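Local coordinates for protein ZmpA Glycopeptidase (Clostridium perfringens, PDB 6XSX) that is the catalytic module of an M60-family metallopeptidase, a glycopeptidase that probably cleaves glycosylated proteins using an HExxH zinc site, at residues 434-437 and 438-441; 371-375 and 376-380; 272-276 and 277-281; 194-197 and 198-202; 219-223 and 224-228. All blocks are in the same frame, centred on the assembly; numbering follows the deposited sequence.

Contact 1 of 5, residues 434-437 and 438-441; sequences ANDK and MYLN. With EDO (1,2-ethanediol), chain E.
Tyr439 CG sits between its own backbone N and carbonyl carbon (chi1 71°), which turns the phenol back over the residue three earlier, and Asp436 O lies over one face of the ring, 3.4 Å from Tyr439 CD1. The carboxylate of Asp436 runs alongside the ring, pointing the same way. Met438 has its CG beside the backbone N (chi1 -72°), and an extended chi2 carries SD to Ala434 CB at 3.5 Å. Asn435 caps the short helix 437-440: its OD1 accepts from Lys437 N at 3.0 Å, the capping bond, while Met438 N makes a backbone bond to Asn435 O. Asn435 and Met438 form a capping box whose return bond, Asn435 N to Met438 SD, is weak. Asp436 O takes two donors, Leu440 N nearly straight (168°) and in the carbonyl plane, and Tyr439 N from above that plane. One turn on, Lys437 CE touches Asn441 OD1 at 3.3 Å, while Asn441 ND2 bonds Asn518 OD1 and Val478 O. Lys437 NZ bonds O1 of an ethanediol, probably from the crystallisation liquor, at 2.8 Å. Asp436 is gripped by Ser314, Thr317, Trp322 and Trp356, and Tyr439 OH bonds Val312 O. Leu360 of helix 347-361 packs on Met438 and Tyr439, and Ile479 of strand 478-485 meets Lys437, Met438 and Asn441, wedging the turn between the helical part and the C-terminal sheet.

Contact 2 of 5, residues 371-375 and 376-380; sequences QEFRS and RDIGG
The C-terminal end of helix 365-375 and the loop that leaves it form this contact, in which an isoleucine five residues on folds back over a helix phenylalanine. Phe373 and Ile378 cross at about a right angle. The methyl CD1 of Ile378 stands over the centre of the Phe373 ring, 3.8 Å from the centroid and 4° off the ring normal, a CH-pi contact, and Ile378 CG1 follows it over the same face at 3.9 Å from Phe373 CD2. Placed between its backbone N and carbonyl carbon (chi1 58°), Ile378 CG1 points at the helix, and the extended chi2 carries CD1 over the ring and to 3.7 Å from Glu372 O. The CA of Gly379 comes up at the ring edge, near its plane. The chain leaves helical conformation at Arg376 and turns back through an inverse gamma turn centred on Asp377, whose carboxylate makes a salt bridge to Arg292. On the outer side, Glu372 and Arg376 lie alongside each other, with Glu372 OE1 at the guanidinium edge, near its plane, and the carboxylate and guanidinium planes 32° apart. At 3.7 Å from Glu372 OE1 to Arg376 NE the salt bridge is long, so it is probably a loose electrostatic pairing. Ala393 of helix 383-398 packs on both Phe373 and Ile378, which closes the apolar patch between the two helices. In the last helical turn, the hydroxyl of Ser375 bends back along the helix, and Ser375 OG donates to Gln371 O at 3.1 Å.

Contact 3 of 5, residues 272-276 and 277-281; sequences GVDTG and WGFMH. With EDO (1,2-ethanediol), chain H.
The backbone leaves helix 267-272 through a Schellman motif at Val273, where phi is positive, and enters helix 277-286 with Gly276 at the N-cap, the carbonyl O of Gly276 accepting from Met280 N at 3.2 Å, nearly along the C=O axis. Asp274 prepares that entry. Its CG lies opposite the backbone N (chi1 -175°), and OD1 accepts from Gly276 N at 2.6 Å, an Asx turn in which the donor comes from above the carboxylate plane. A water donates to the same OD1 at 2.8 Å and accepts from Phe279 N, tying the aspartate to the first helical turn. Asp274 and Phe279 cross at about a right angle, with Asp274 CB 3.7 Å from Phe279 CD2. Met280 instead runs alongside Thr275, its CG 3.3 Å from Thr275 O. An ethanediol, probably from the crystallisation liquor, donates from O1 to Asp274 O and also bonds Ser242. His281 belongs to an HExxH sequence with Glu282 and His285, the pattern expected to bind the catalytic zinc in this peptidase family, although no metal is bound to it here. The turn therefore launches the probable active-site helix. On helix 301-309, Phe306 touches Thr275 and Met280, while Pro303 and Glu307 meet Trp277; helix 206-224 meets Val273 and Thr275 through Val216, and Trp277 also reaches helix 315-318.

Contact 4 of 5, residues 194-197 and 198-202; sequences YALN and WYKNN
Backbone hydrogen bonds come first: Trp198, Tyr199, Lys200 and Asn201 each donate an N-H to the carbonyl four residues earlier, from Tyr194 to Asn197, so the segments form successive turns of helix 192-202. The first, Trp198 N to Tyr194 O, is 2.8 Å. Aromatic contacts line one side. Tyr194 and Trp198 both have CG opposite the backbone N (chi1 -173° in each); they extend from the same side of the helix and cross at an oblique angle. Their planes are near parallel, 18° apart, but slid so far that the rings barely overlap; the touching is done by Tyr194 CE1 against Trp198 CB at 3.7 Å and by Tyr194 OH beside Trp198 CD1 at 3.7 Å. Tyr199 turns another way, its CD2 lying 3.0 Å from Ala195 O, and its hydroxyl bonds Thr209. Aliphatic packing is provided by Leu196, whose CD1 meets Lys200 CD at 4.0 Å. The lysine bends at chi3 and sends NZ to a salt bridge with Glu163 on helix 155-171. A side-chain bond follows one turn on: Asn202 ND2 donates to Trp198 O at 3.0 Å and sits over one face of the indole. Leu271 packs on Tyr194, Trp198 and Tyr199, while Ala195 and Tyr199 meet Phe179 of strand 179-182. The chemistry is thus that of a two-faced helix: Ala195, Leu196 and Tyr199 are buried against neighbouring elements, Tyr194 and Trp198 are partly exposed, and Asn197 and Asn201 face solvent.

Contact 5 of 5, residues 219-223 and 224-228; sequences ETMKY and WGFDE
Met221 CE rests against Phe226 CG at 3.9 Å, the two side chains crossing at an angle as the chain turns back from the end of helix 206-224. A bend at chi3 (80°) swings the methyl toward the ring, whose edge also approaches Met221 O. At the next position, Tyr223 CD2 touches Trp224 CE3 at 3.7 Å; tyrosine carbon comes in at the indole edge, with the ring planes 58° apart. The backbone positions these groups. Phe226 N donates to Met221 O at 3.0 Å and Gly225 N to Lys222 O at 3.0 Å, the latter from above the carbonyl plane; with the positive phi of Gly225 this makes a Schellman motif. Trp224 N bonds Thr220 O at 3.0 Å and, weakly, Met221 O. An inverse gamma turn at Phe226 then leads the chain away. A second shell fixes the aromatics: Arg374 makes a cation-pi contact with Phe226 and bonds Trp224 O, while Gln371 bonds Gly225 O. Tyr223 OH bonds Met301 O and its ring stacks on His305, and Trp366 meets Trp224 edge-to-face. This buried helix end therefore lies among several helices: 301-309 packs on Thr220 and Trp224 through Leu302, 347-361 on Tyr223 through Trp356 and Gln359, and 365-375 on Trp224 and Asp227, at the start of the loop that leads to strand 240-244.

How the contacts relate
Contact 5 is the buried one and contact 3 a surface turn, while contacts 1, 2 and 4 are partly buried. Contacts 2 and 5 both lie at helix C-termini and touch through side chains of helix 365-375, yet their chemistry differs: a CH-pi contact and a long salt bridge in contact 2, aromatic packing round a Schellman turn in contact 5. Contacts 1 and 3 instead open helices, one with an asparagine capping box, the other with an Asx turn and a bridging water. Contact 4 is mid-to-late helix and meets contact 3 where Trp198 packs on Gly272; contact 3 in turn reaches contact 5 through Met280 and Thr220. Contact 1 touches none of the others, lying beside the C-terminal sheet.

Contact 1 of 5, residues 434-437 and 438-441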
# COMPACT_ATOMS: atom_id res chain seq x y z
N ALA A 434 -22.52 -4.53 1.70
CA ALA A 434 -21.66 -3.43 1.29
C ALA A 434 -20.90 -3.81 0.02
O ALA A 434 -20.47 -4.95 -0.13
CB ALA A 434 -20.68 -3.06 2.39
N ASN A 435 -20.75 -2.83 -0.87
CA ASN A 435 -19.99 -2.99 -2.11
C ASN A 435 -19.54 -1.61 -2.61
O ASN A 435 -19.97 -0.59 -2.08
CB ASN A 435 -20.77 -3.81 -3.15
CG ASN A 435 -21.96 -3.08 -3.71
OD1 ASN A 435 -21.80 -2.22 -4.57
ND2 ASN A 435 -23.16 -3.40 -3.23
N ASP A 436 -18.68 -1.61 -3.63
CA ASP A 436 -18.01 -0.43 -4.14
C ASP A 436 -18.99 0.65 -4.61
O ASP A 436 -18.59 1.81 -4.66
CB ASP A 436 -16.96 -0.78 -5.21
CG ASP A 436 -15.79 -1.59 -4.68
OD1 ASP A 436 -15.58 -1.58 -3.46
OD2 ASP A 436 -15.12 -2.24 -5.47
N LYS A 437 -20.24 0.29 -4.95
CA LYS A 437 -21.19 1.31 -5.38
C LYS A 437 -21.36 2.39 -4.31
O LYS A 437 -21.67 3.54 -4.63
CB LYS A 437 -22.54 0.71 -5.79
CG LYS A 437 -22.48 -0.16 -7.04
CD LYS A 437 -23.81 -0.25 -7.77
CE LYS A 437 -24.29 1.09 -8.29
NZ LYS A 437 -25.62 0.97 -8.92
N MET A 438 -21.10 2.03 -3.05
CA MET A 438 -21.27 2.94 -1.92
C MET A 438 -20.41 4.19 -2.08
O MET A 438 -20.80 5.25 -1.60
CB MET A 438 -20.95 2.25 -0.58
CG MET A 438 -22.01 1.23 -0.14
SD MET A 438 -21.39 0.17 1.20
CE MET A 438 -21.22 1.39 2.51
N TYR A 439 -19.24 4.09 -2.75
CA TYR A 439 -18.47 5.28 -3.08
C TYR A 439 -18.61 5.66 -4.56
O TYR A 439 -18.59 6.86 -4.87
CB TYR A 439 -17.01 5.20 -2.61
CG TYR A 439 -16.12 4.24 -3.35
CD1 TYR A 439 -15.92 2.95 -2.87
CD2 TYR A 439 -15.47 4.60 -4.51
CE1 TYR A 439 -15.10 2.05 -3.53
CE2 TYR A 439 -14.64 3.71 -5.19
CZ TYR A 439 -14.45 2.43 -4.69
OH TYR A 439 -13.63 1.54 -5.32
N LEU A 440 -18.74 4.67 -5.45
CA LEU A 440 -18.78 4.93 -6.88
C LEU A 440 -20.02 5.75 -7.29
O LEU A 440 -19.95 6.51 -8.25
CB LEU A 440 -18.73 3.60 -7.65
CG LEU A 440 -17.36 2.90 -7.65
CD1 LEU A 440 -17.49 1.49 -8.20
CD2 LEU A 440 -16.33 3.70 -8.44
N ASN A 441 -21.13 5.59 -6.56
CA ASN A 441 -22.38 6.28 -6.87
C ASN A 441 -22.22 7.79 -6.71
O ASN A 441 -22.92 8.55 -7.38
CB ASN A 441 -23.52 5.89 -5.94
CG ASN A 441 -24.28 4.65 -6.38
OD1 ASN A 441 -24.37 4.36 -7.57
ND2 ASN A 441 -24.84 3.92 -5.43
C1 EDO E . -28.38 -1.78 -8.42
O1 EDO E . -27.26 -1.03 -7.96
C2 EDO E . -28.70 -1.57 -9.86
O2 EDO E . -28.14 -0.40 -10.38

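Contact 2 of 5, residues 371-375 and 376-380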
# COMPACT_ATOMS: atom_id res chain seq x y z
N GLN A 371 -4.64 -0.60 14.86
CA GLN A 371 -4.19 -0.18 16.18
C GLN A 371 -4.36 -1.32 17.20
O GLN A 371 -3.47 -1.54 18.01
CB GLN A 371 -4.90 1.09 16.64
CG GLN A 371 -4.33 2.37 16.05
CD GLN A 371 -5.23 3.55 16.32
OE1 GLN A 371 -6.39 3.38 16.71
NE2 GLN A 371 -4.72 4.75 16.11
N GLU A 372 -5.49 -2.04 17.13
CA GLU A 372 -5.71 -3.14 18.06
C GLU A 372 -4.64 -4.22 17.91
O GLU A 372 -4.14 -4.73 18.91
CB GLU A 372 -7.09 -3.77 17.91
CG GLU A 372 -8.21 -2.86 18.40
CD GLU A 372 -8.20 -2.62 19.90
OE1 GLU A 372 -8.09 -3.60 20.66
OE2 GLU A 372 -8.29 -1.45 20.30
N PHE A 373 -4.32 -4.57 16.66
CA PHE A 373 -3.38 -5.65 16.39
C PHE A 373 -1.95 -5.23 16.71
O PHE A 373 -1.10 -6.07 17.00
CB PHE A 373 -3.56 -6.20 14.97
CG PHE A 373 -4.60 -7.28 14.89
CD1 PHE A 373 -5.91 -6.99 14.53
CD2 PHE A 373 -4.29 -8.59 15.24
CE1 PHE A 373 -6.88 -7.98 14.50
CE2 PHE A 373 -5.26 -9.58 15.21
CZ PHE A 373 -6.55 -9.28 14.83
N ARG A 374 -1.69 -3.92 16.65
CA ARG A 374 -0.35 -3.42 16.92
C ARG A 374 -0.04 -3.45 18.41
O ARG A 374 1.12 -3.58 18.78
CB ARG A 374 -0.16 -1.99 16.40
CG ARG A 374 0.61 -1.93 15.10
CD ARG A 374 1.35 -0.63 14.90
NE ARG A 374 0.52 0.57 14.96
CZ ARG A 374 -0.44 0.87 14.09
NH1 ARG A 374 -1.13 2.00 14.23
NH2 ARG A 374 -0.73 0.05 13.10
N SER A 375 -1.06 -3.30 19.27
CA SER A 375 -0.77 -3.00 20.66
C SER A 375 -1.35 -4.03 21.63
O SER A 375 -1.23 -3.86 22.85
CB SER A 375 -1.18 -1.59 21.00
OG SER A 375 -2.60 -1.46 20.94
N ARG A 376 -1.98 -5.09 21.11
CA ARG A 376 -2.66 -6.05 21.96
C ARG A 376 -2.21 -7.47 21.63
O ARG A 376 -1.86 -7.78 20.49
CB ARG A 376 -4.18 -5.90 21.89
CG ARG A 376 -4.70 -4.57 22.43
CD ARG A 376 -5.94 -4.71 23.29
NE ARG A 376 -6.31 -3.44 23.91
CZ ARG A 376 -5.92 -3.01 25.11
NH1 ARG A 376 -5.13 -3.76 25.86
NH2 ARG A 376 -6.32 -1.84 25.56
N ASP A 377 -2.23 -8.31 22.68
CA ASP A 377 -1.95 -9.74 22.65
C ASP A 377 -3.18 -10.47 22.10
O ASP A 377 -3.91 -11.13 22.85
CB ASP A 377 -1.59 -10.22 24.06
CG ASP A 377 -1.16 -11.67 24.13
OD1 ASP A 377 -0.48 -12.13 23.19
OD2 ASP A 377 -1.52 -12.35 25.12
N ILE A 378 -3.43 -10.30 20.80
CA ILE A 378 -4.58 -10.92 20.16
C ILE A 378 -4.10 -11.64 18.90
O ILE A 378 -3.00 -11.36 18.41
CB ILE A 378 -5.69 -9.88 19.87
CG1 ILE A 378 -5.21 -8.73 18.98
CG2 ILE A 378 -6.33 -9.38 21.17
CD1 ILE A 378 -6.30 -7.77 18.55
N GLY A 379 -4.91 -12.58 18.42
CA GLY A 379 -4.57 -13.40 17.27
C GLY A 379 -3.48 -14.41 17.60
O GLY A 379 -3.41 -14.90 18.73
N GLY A 380 -2.63 -14.70 16.61
CA GLY A 380 -1.65 -15.77 16.71
C GLY A 380 -2.29 -17.13 16.43
O GLY A 380 -3.51 -17.24 16.30

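Contact 3 of 5, residues 272-276 and 277-281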
# COMPACT_ATOMS: atom_id res chain seq x y z
N GLY A 272 5.84 9.41 -11.49
CA GLY A 272 4.50 9.96 -11.40
C GLY A 272 3.83 9.66 -10.06
O GLY A 272 2.79 10.24 -9.76
N VAL A 273 4.44 8.80 -9.24
CA VAL A 273 3.88 8.41 -7.96
C VAL A 273 2.50 7.78 -8.17
O VAL A 273 1.51 8.16 -7.54
CB VAL A 273 3.87 9.57 -6.95
CG1 VAL A 273 3.57 9.09 -5.54
CG2 VAL A 273 5.21 10.31 -6.95
N ASP A 274 2.46 6.78 -9.06
CA ASP A 274 1.30 5.94 -9.32
C ASP A 274 0.78 5.37 -8.00
O ASP A 274 1.56 4.82 -7.24
CB ASP A 274 1.72 4.82 -10.27
CG ASP A 274 0.59 3.91 -10.73
OD1 ASP A 274 0.04 3.17 -9.89
OD2 ASP A 274 0.29 3.94 -11.93
N THR A 275 -0.53 5.49 -7.74
CA THR A 275 -1.10 4.85 -6.57
C THR A 275 -2.08 3.74 -6.96
O THR A 275 -2.98 3.42 -6.19
CB THR A 275 -1.77 5.84 -5.61
OG1 THR A 275 -2.74 6.60 -6.32
CG2 THR A 275 -0.79 6.77 -4.92
N GLY A 276 -1.89 3.18 -8.16
CA GLY A 276 -2.68 2.04 -8.60
C GLY A 276 -2.25 0.76 -7.88
O GLY A 276 -1.31 0.77 -7.07
N TRP A 277 -2.94 -0.34 -8.21
CA TRP A 277 -2.85 -1.59 -7.46
C TRP A 277 -1.40 -2.08 -7.33
O TRP A 277 -0.96 -2.41 -6.23
CB TRP A 277 -3.76 -2.67 -8.06
CG TRP A 277 -3.73 -3.93 -7.24
CD1 TRP A 277 -2.81 -4.93 -7.34
CD2 TRP A 277 -4.59 -4.28 -6.14
NE1 TRP A 277 -3.05 -5.89 -6.39
CE2 TRP A 277 -4.13 -5.52 -5.64
CE3 TRP A 277 -5.70 -3.68 -5.54
CZ2 TRP A 277 -4.76 -6.18 -4.57
CZ3 TRP A 277 -6.32 -4.33 -4.49
CH2 TRP A 277 -5.85 -5.56 -4.02
N GLY A 278 -0.69 -2.18 -8.46
CA GLY A 278 0.68 -2.66 -8.49
C GLY A 278 1.57 -2.02 -7.42
O GLY A 278 2.17 -2.72 -6.62
N PHE A 279 1.64 -0.68 -7.40
CA PHE A 279 2.53 0.02 -6.48
C PHE A 279 2.07 -0.12 -5.04
O PHE A 279 2.88 -0.40 -4.15
CB PHE A 279 2.69 1.49 -6.86
CG PHE A 279 3.73 1.73 -7.93
CD1 PHE A 279 5.06 1.91 -7.59
CD2 PHE A 279 3.38 1.71 -9.27
CE1 PHE A 279 6.03 2.11 -8.57
CE2 PHE A 279 4.34 1.91 -10.25
CZ PHE A 279 5.67 2.10 -9.90
N MET A 280 0.77 0.07 -4.79
CA MET A 280 0.27 0.17 -3.43
C MET A 280 0.19 -1.21 -2.77
O MET A 280 0.31 -1.32 -1.56
CB MET A 280 -1.07 0.91 -3.39
CG MET A 280 -0.95 2.35 -3.87
SD MET A 280 0.40 3.23 -3.02
CE MET A 280 -0.28 3.34 -1.37
N HIS A 281 0.04 -2.25 -3.59
CA HIS A 281 0.08 -3.61 -3.07
C HIS A 281 1.44 -3.88 -2.43
O HIS A 281 1.51 -4.49 -1.37
CB HIS A 281 -0.28 -4.62 -4.17
CG HIS A 281 -0.02 -6.05 -3.81
ND1 HIS A 281 -0.98 -6.85 -3.20
CD2 HIS A 281 1.08 -6.83 -3.98
CE1 HIS A 281 -0.48 -8.06 -3.01
NE2 HIS A 281 0.79 -8.07 -3.48
C1 EDO H . 3.77 4.84 -4.96
O1 EDO H . 4.17 5.28 -6.26
C2 EDO H . 4.83 4.52 -3.96
O2 EDO H . 5.83 3.58 -4.39
O HOH W 1 0.29 0.37 -10.10

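Contact 4 of 5, residues 194-197 and 198-202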
# COMPACT_ATOMS: atom_id res chain seq x y z
N TYR A 194 15.95 7.70 -18.39
CA TYR A 194 14.50 7.63 -18.36
C TYR A 194 13.92 8.87 -17.68
O TYR A 194 12.98 9.48 -18.19
CB TYR A 194 14.03 6.34 -17.69
CG TYR A 194 12.54 6.13 -17.78
CD1 TYR A 194 11.67 6.91 -17.03
CD2 TYR A 194 12.00 5.18 -18.63
CE1 TYR A 194 10.30 6.74 -17.12
CE2 TYR A 194 10.63 5.00 -18.72
CZ TYR A 194 9.78 5.78 -17.96
OH TYR A 194 8.42 5.62 -18.05
N ALA A 195 14.48 9.24 -16.52
CA ALA A 195 13.99 10.38 -15.76
C ALA A 195 13.96 11.64 -16.64
O ALA A 195 12.98 12.37 -16.62
CB ALA A 195 14.82 10.60 -14.52
N LEU A 196 15.04 11.88 -17.39
CA LEU A 196 15.15 13.12 -18.15
C LEU A 196 14.08 13.16 -19.25
O LEU A 196 13.43 14.18 -19.44
CB LEU A 196 16.57 13.29 -18.69
CG LEU A 196 16.77 14.46 -19.65
CD1 LEU A 196 16.45 15.80 -18.98
CD2 LEU A 196 18.18 14.48 -20.22
N ASN A 197 13.91 12.02 -19.94
CA ASN A 197 12.92 11.86 -20.99
C ASN A 197 11.51 12.04 -20.44
O ASN A 197 10.68 12.70 -21.06
CB ASN A 197 13.04 10.49 -21.67
CG ASN A 197 14.07 10.44 -22.78
OD1 ASN A 197 14.62 11.47 -23.19
ND2 ASN A 197 14.35 9.24 -23.28
N TRP A 198 11.23 11.45 -19.27
CA TRP A 198 9.89 11.41 -18.72
C TRP A 198 9.43 12.79 -18.26
O TRP A 198 8.32 13.21 -18.58
CB TRP A 198 9.78 10.36 -17.61
CG TRP A 198 8.38 10.14 -17.12
CD1 TRP A 198 7.49 9.22 -17.60
CD2 TRP A 198 7.69 10.87 -16.08
NE1 TRP A 198 6.31 9.31 -16.91
CE2 TRP A 198 6.40 10.31 -15.97
CE3 TRP A 198 8.04 11.91 -15.21
CZ2 TRP A 198 5.45 10.76 -15.05
CZ3 TRP A 198 7.12 12.35 -14.29
CH2 TRP A 198 5.84 11.79 -14.21
N TYR A 199 10.29 13.51 -17.54
CA TYR A 199 9.98 14.85 -17.08
C TYR A 199 9.71 15.76 -18.29
O TYR A 199 8.72 16.49 -18.30
CB TYR A 199 11.07 15.40 -16.15
CG TYR A 199 11.10 14.78 -14.76
CD1 TYR A 199 9.99 14.85 -13.92
CD2 TYR A 199 12.23 14.14 -14.29
CE1 TYR A 199 10.01 14.29 -12.65
CE2 TYR A 199 12.27 13.57 -13.02
CZ TYR A 199 11.15 13.64 -12.20
OH TYR A 199 11.19 13.08 -10.96
N LYS A 200 10.59 15.69 -19.31
CA LYS A 200 10.47 16.56 -20.47
C LYS A 200 9.20 16.24 -21.26
O LYS A 200 8.43 17.16 -21.53
CB LYS A 200 11.75 16.55 -21.31
CG LYS A 200 12.94 17.24 -20.66
CD LYS A 200 14.05 17.62 -21.62
CE LYS A 200 14.51 16.46 -22.48
NZ LYS A 200 15.86 16.71 -23.03
N ASN A 201 8.98 14.96 -21.59
CA ASN A 201 7.85 14.56 -22.42
C ASN A 201 6.51 14.79 -21.73
O ASN A 201 5.48 14.88 -22.40
CB ASN A 201 7.93 13.09 -22.87
CG ASN A 201 9.14 12.78 -23.72
OD1 ASN A 201 9.76 13.68 -24.29
ND2 ASN A 201 9.49 11.51 -23.80
N ASN A 202 6.52 14.89 -20.39
CA ASN A 202 5.29 14.93 -19.62
C ASN A 202 5.09 16.31 -19.00
O ASN A 202 4.08 16.54 -18.33
CB ASN A 202 5.25 13.83 -18.55
CG ASN A 202 4.95 12.47 -19.14
OD1 ASN A 202 3.84 12.23 -19.59
ND2 ASN A 202 5.92 11.57 -19.13

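Contact 5 of 5, residues 219-223 and 224-228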
# COMPACT_ATOMS: atom_id res chain seq x y z
N GLU A 219 -0.85 9.64 3.83
CA GLU A 219 -2.14 9.00 3.71
C GLU A 219 -2.06 7.56 4.23
O GLU A 219 -2.93 7.12 4.97
CB GLU A 219 -2.66 9.12 2.26
CG GLU A 219 -4.04 8.53 2.01
CD GLU A 219 -5.13 8.98 2.97
OE1 GLU A 219 -5.06 10.12 3.45
OE2 GLU A 219 -6.05 8.18 3.24
N THR A 220 -0.97 6.85 3.89
CA THR A 220 -0.79 5.47 4.30
C THR A 220 -0.72 5.36 5.82
O THR A 220 -1.33 4.47 6.42
CB THR A 220 0.46 4.81 3.69
OG1 THR A 220 0.24 4.66 2.29
CG2 THR A 220 0.75 3.45 4.29
N MET A 221 0.01 6.29 6.43
CA MET A 221 0.23 6.16 7.86
C MET A 221 -1.04 6.55 8.63
O MET A 221 -1.37 5.91 9.62
CB MET A 221 1.47 6.92 8.31
CG MET A 221 2.71 6.13 7.94
SD MET A 221 4.27 6.87 8.43
CE MET A 221 4.33 6.41 10.17
N LYS A 222 -1.78 7.54 8.12
CA LYS A 222 -3.10 7.84 8.65
C LYS A 222 -4.01 6.61 8.56
O LYS A 222 -4.61 6.20 9.56
CB LYS A 222 -3.70 9.05 7.93
CG LYS A 222 -5.10 9.44 8.39
CD LYS A 222 -5.64 10.61 7.60
CE LYS A 222 -7.15 10.73 7.67
NZ LYS A 222 -7.63 11.82 6.80
N TYR A 223 -4.11 6.01 7.37
CA TYR A 223 -4.96 4.84 7.18
C TYR A 223 -4.58 3.70 8.13
O TYR A 223 -5.46 2.93 8.53
CB TYR A 223 -4.91 4.39 5.72
CG TYR A 223 -5.83 3.26 5.30
CD1 TYR A 223 -7.21 3.33 5.46
CD2 TYR A 223 -5.31 2.14 4.66
CE1 TYR A 223 -8.04 2.30 5.02
CE2 TYR A 223 -6.11 1.10 4.23
CZ TYR A 223 -7.48 1.18 4.41
OH TYR A 223 -8.26 0.15 3.96
N TRP A 224 -3.29 3.58 8.47
CA TRP A 224 -2.79 2.48 9.27
C TRP A 224 -2.90 2.79 10.77
O TRP A 224 -2.59 1.93 11.60
CB TRP A 224 -1.34 2.16 8.87
CG TRP A 224 -1.12 0.72 8.54
CD1 TRP A 224 -0.36 -0.18 9.23
CD2 TRP A 224 -1.68 -0.01 7.43
NE1 TRP A 224 -0.40 -1.40 8.63
CE2 TRP A 224 -1.21 -1.33 7.52
CE3 TRP A 224 -2.53 0.33 6.37
CZ2 TRP A 224 -1.56 -2.32 6.60
CZ3 TRP A 224 -2.87 -0.64 5.45
CH2 TRP A 224 -2.39 -1.95 5.56
N GLY A 225 -3.30 4.02 11.11
CA GLY A 225 -3.56 4.41 12.49
C GLY A 225 -2.34 4.89 13.26
O GLY A 225 -2.34 4.87 14.49
N PHE A 226 -1.30 5.36 12.54
CA PHE A 226 -0.16 6.01 13.18
C PHE A 226 -0.54 7.46 13.49
O PHE A 226 -0.28 8.35 12.70
CB PHE A 226 1.11 5.89 12.33
CG PHE A 226 1.63 4.49 12.21
CD1 PHE A 226 2.38 3.92 13.23
CD2 PHE A 226 1.37 3.73 11.08
CE1 PHE A 226 2.85 2.62 13.13
CE2 PHE A 226 1.85 2.43 10.97
CZ PHE A 226 2.58 1.87 12.00
N ASP A 227 -1.19 7.67 14.64
CA ASP A 227 -1.81 8.95 14.91
C ASP A 227 -1.10 9.65 16.08
O ASP A 227 -1.57 10.68 16.56
CB ASP A 227 -3.32 8.78 15.15
CG ASP A 227 -3.63 7.87 16.32
OD1 ASP A 227 -2.69 7.26 16.87
OD2 ASP A 227 -4.80 7.77 16.68
N GLU A 228 0.03 9.09 16.52
CA GLU A 228 0.86 9.68 17.56
C GLU A 228 0.22 9.44 18.93
O GLU A 228 0.58 10.10 19.90
CB GLU A 228 1.13 11.17 17.30
CG GLU A 228 1.79 11.48 15.95
CD GLU A 228 3.14 10.80 15.72
OE1 GLU A 228 3.94 10.73 16.68
OE2 GLU A 228 3.39 10.33 14.58